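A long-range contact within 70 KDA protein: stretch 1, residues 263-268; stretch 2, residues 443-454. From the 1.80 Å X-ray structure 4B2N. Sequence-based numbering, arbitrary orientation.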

# COMPACT_ATOMS: atom_id res chain seq x y z
N ASP A 263 16.94 16.62 -1.71
CA ASP A 263 17.31 17.27 -0.48
C ASP A 263 16.19 16.95 0.53
O ASP A 263 14.98 17.10 0.26
CB ASP A 263 17.41 18.78 -0.78
CG ASP A 263 17.80 19.60 0.45
OD1 ASP A 263 17.07 19.53 1.46
OD2 ASP A 263 18.82 20.35 0.43
N MET A 264 16.56 16.44 1.68
CA MET A 264 15.59 15.94 2.61
C MET A 264 14.93 17.02 3.46
O MET A 264 14.07 16.71 4.24
CB MET A 264 16.32 14.98 3.53
CG MET A 264 16.80 13.78 2.70
SD MET A 264 15.46 12.61 2.32
CE MET A 264 15.19 11.93 3.99
N GLU A 265 15.35 18.29 3.27
CA GLU A 265 14.73 19.42 3.93
C GLU A 265 13.87 20.24 2.99
O GLU A 265 12.89 20.85 3.43
CB GLU A 265 15.80 20.30 4.54
CG GLU A 265 16.57 19.67 5.70
CD GLU A 265 17.63 20.65 6.15
OE1 GLU A 265 18.78 20.65 5.63
OE2 GLU A 265 17.32 21.48 7.00
N THR A 266 14.22 20.27 1.70
CA THR A 266 13.56 21.19 0.78
C THR A 266 12.85 20.47 -0.37
O THR A 266 11.99 21.05 -0.98
CB THR A 266 14.56 22.17 0.16
OG1 THR A 266 15.39 21.47 -0.80
CG2 THR A 266 15.43 22.81 1.27
N LEU A 267 13.19 19.20 -0.62
CA LEU A 267 12.71 18.45 -1.75
C LEU A 267 13.27 18.94 -3.10
O LEU A 267 12.77 18.52 -4.14
CB LEU A 267 11.14 18.29 -1.75
CG LEU A 267 10.50 17.80 -0.43
CD1 LEU A 267 8.95 17.66 -0.66
CD2 LEU A 267 11.17 16.53 0.03
N THR A 268 14.33 19.75 -3.08
CA THR A 268 15.10 20.02 -4.26
C THR A 268 15.70 18.71 -4.82
O THR A 268 16.17 17.83 -4.08
CB THR A 268 16.28 20.97 -3.94
OG1 THR A 268 15.79 22.16 -3.31
CG2 THR A 268 17.02 21.33 -5.17
N ARG A 443 17.54 8.67 10.81
CA ARG A 443 17.93 10.01 11.20
C ARG A 443 17.83 11.01 10.03
O ARG A 443 17.49 12.17 10.29
CB ARG A 443 19.34 10.05 11.75
CG ARG A 443 19.42 9.60 13.19
CD ARG A 443 20.86 9.76 13.69
NE ARG A 443 20.88 9.32 15.09
CZ ARG A 443 21.56 9.92 16.08
NH1 ARG A 443 22.31 11.01 15.85
NH2 ARG A 443 21.44 9.45 17.35
N ALA A 444 18.15 10.56 8.81
CA ALA A 444 18.00 11.40 7.62
C ALA A 444 16.53 11.86 7.44
O ALA A 444 16.22 13.00 7.08
CB ALA A 444 18.40 10.61 6.39
N TRP A 445 15.62 10.89 7.58
CA TRP A 445 14.20 11.14 7.55
C TRP A 445 13.76 12.08 8.69
O TRP A 445 13.02 13.07 8.46
CB TRP A 445 13.49 9.77 7.70
CG TRP A 445 12.02 9.93 7.84
CD1 TRP A 445 11.31 10.29 8.98
CD2 TRP A 445 11.03 9.74 6.80
NE1 TRP A 445 9.95 10.32 8.72
CE2 TRP A 445 9.74 10.00 7.41
CE3 TRP A 445 11.09 9.39 5.44
CZ2 TRP A 445 8.53 9.93 6.68
CZ3 TRP A 445 9.87 9.28 4.72
CH2 TRP A 445 8.62 9.53 5.34
N ASN A 446 14.11 11.71 9.94
CA ASN A 446 13.72 12.42 11.16
C ASN A 446 14.13 13.89 11.19
O ASN A 446 13.52 14.70 11.89
CB ASN A 446 14.35 11.72 12.37
CG ASN A 446 13.71 10.37 12.63
OD1 ASN A 446 12.65 10.08 12.06
ND2 ASN A 446 14.33 9.55 13.51
N SER A 447 15.19 14.23 10.48
CA SER A 447 15.75 15.56 10.52
C SER A 447 15.34 16.37 9.28
O SER A 447 16.09 17.24 8.87
CB SER A 447 17.31 15.47 10.58
OG SER A 447 17.80 14.80 9.41
N GLY A 448 14.18 16.10 8.66
CA GLY A 448 13.83 16.96 7.52
C GLY A 448 12.34 17.08 7.25
O GLY A 448 11.51 16.78 8.10
N TRP A 449 12.02 17.40 6.01
CA TRP A 449 10.63 17.68 5.65
C TRP A 449 9.76 16.43 5.86
O TRP A 449 8.62 16.50 6.33
CB TRP A 449 10.67 18.17 4.16
CG TRP A 449 9.28 18.37 3.60
CD1 TRP A 449 8.50 19.54 3.61
CD2 TRP A 449 8.47 17.34 2.96
NE1 TRP A 449 7.28 19.30 3.02
CE2 TRP A 449 7.20 17.98 2.60
CE3 TRP A 449 8.64 15.96 2.70
CZ2 TRP A 449 6.16 17.26 1.99
CZ3 TRP A 449 7.62 15.27 2.06
CH2 TRP A 449 6.38 15.89 1.73
N TRP A 450 10.30 15.26 5.57
CA TRP A 450 9.54 14.04 5.72
C TRP A 450 9.01 13.88 7.12
O TRP A 450 7.85 13.44 7.30
CB TRP A 450 10.42 12.85 5.31
CG TRP A 450 10.76 12.99 3.86
CD1 TRP A 450 11.92 13.53 3.31
CD2 TRP A 450 9.90 12.63 2.72
NE1 TRP A 450 11.81 13.55 1.95
CE2 TRP A 450 10.61 13.03 1.54
CE3 TRP A 450 8.66 12.00 2.60
CZ2 TRP A 450 10.10 12.76 0.25
CZ3 TRP A 450 8.15 11.74 1.35
CH2 TRP A 450 8.85 12.15 0.19
N ALA A 451 9.82 14.30 8.11
CA ALA A 451 9.39 14.15 9.51
C ALA A 451 8.67 15.43 9.96
O ALA A 451 8.48 15.59 11.14
CB ALA A 451 10.59 13.81 10.48
N TYR A 452 8.27 16.31 9.03
CA TYR A 452 7.64 17.60 9.40
C TYR A 452 8.52 18.40 10.38
O TYR A 452 8.06 18.81 11.50
CB TYR A 452 6.27 17.39 10.09
CG TYR A 452 5.15 16.87 9.26
CD1 TYR A 452 5.14 15.54 8.78
CD2 TYR A 452 4.06 17.69 8.97
CE1 TYR A 452 4.05 15.04 8.07
CE2 TYR A 452 2.93 17.20 8.27
CZ TYR A 452 2.95 15.88 7.83
OH TYR A 452 1.88 15.45 7.11
N ASN A 453 9.80 18.49 10.06
CA ASN A 453 10.73 19.27 10.88
C ASN A 453 10.39 20.75 10.82
O ASN A 453 10.93 21.51 11.56
CB ASN A 453 12.24 18.95 10.61
CG ASN A 453 12.83 19.70 9.41
OD1 ASN A 453 12.11 20.05 8.46
ND2 ASN A 453 14.16 19.90 9.43
N ASN A 454 9.45 21.15 9.98
CA ASN A 454 8.98 22.54 10.07
C ASN A 454 8.22 22.81 11.38
O ASN A 454 8.00 23.97 11.73
CB ASN A 454 8.14 22.93 8.86
CG ASN A 454 6.87 22.11 8.75
OD1 ASN A 454 5.79 22.68 8.54
ND2 ASN A 454 6.98 20.78 8.90
O HOH W 1 13.83 14.32 0.04
O HOH W 2 13.25 14.28 6.20
O HOH W 3 12.90 21.65 6.50

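Contacts between segments distant in sequence often rest on very few direct hydrogen bonds, with apolar packing and bound water supplying the rest. The meeting of residues 263-268 with residues 443-454 illustrates the principle: touching residues lie at least 180 positions apart, and the two stretches together bury 429 Å² against each other.

The backbone provides the anchor. A single direct hydrogen bond crosses the contact, from Trp449 N to Met264 O (2.8 Å, with an N-H...O angle of 153°). The same carbonyl receives a CA-H...O contact, Gly448 CA lying 3.3 Å from Met264 O. Glycine permits this approach, for an ideal CB on Gly448 would sit 2.1 Å from Met264 O, a clash. The chains accordingly come very close here, with Glu265 CA and Gly448 CA 4.4 Å apart.

Each side of this junction is held in shape by its own bonds. In the first stretch, which has no regular secondary structure, Asp263 OD1 accepts from Glu265 N (2.8 Å) and Thr266 N (3.0 Å), while Leu267 N donates to Asp263 O (2.9 Å). In the second, a helix gives way at Ser447, whose OG donates back to Arg443 O (2.8 Å). Gly448 O then accepts from Asn453 N at 3.1 Å, helping to fold the following turn.

Apolar contacts add to the anchor. Leu267 points its CA-to-CB bond toward the second stretch and meets two tryptophans. Leu267 CD1 lies 3.5 Å from the centroid of the Trp449 six-membered ring and only 6° off the ring normal, a CH-pi contact squarely over one face; Leu267 CD2 comes within 3.9 Å of Trp450 CE2. Met264 starts sideways, but its chain, m at all three chi angles, brings the methyl nearer: Met264 CE lies 3.7 Å from Trp450 CD1 and 4.2 Å from Ala444 CB. The thioether adds an oblique sulfur-aromatic interaction, with Met264 SD 4.5 Å from the centroid of the Trp450 five-membered ring.

Water completes the polar pairing where direct bonds are absent. Water 1 accepts from Trp450 NE1 (2.9 Å) and donates to Asp263 O (3.0 Å), so the indole NH is satisfied although its ring is packed against aliphatic groups. Water 3 donates to both Glu265 O (3.2 Å) and Asn453 OD1 (2.7 Å), joining two acceptors that could not bond to each other. Water 2 accepts a weak bond from Trp450 N (3.2 Å), close to the carbonyl that anchors the contact.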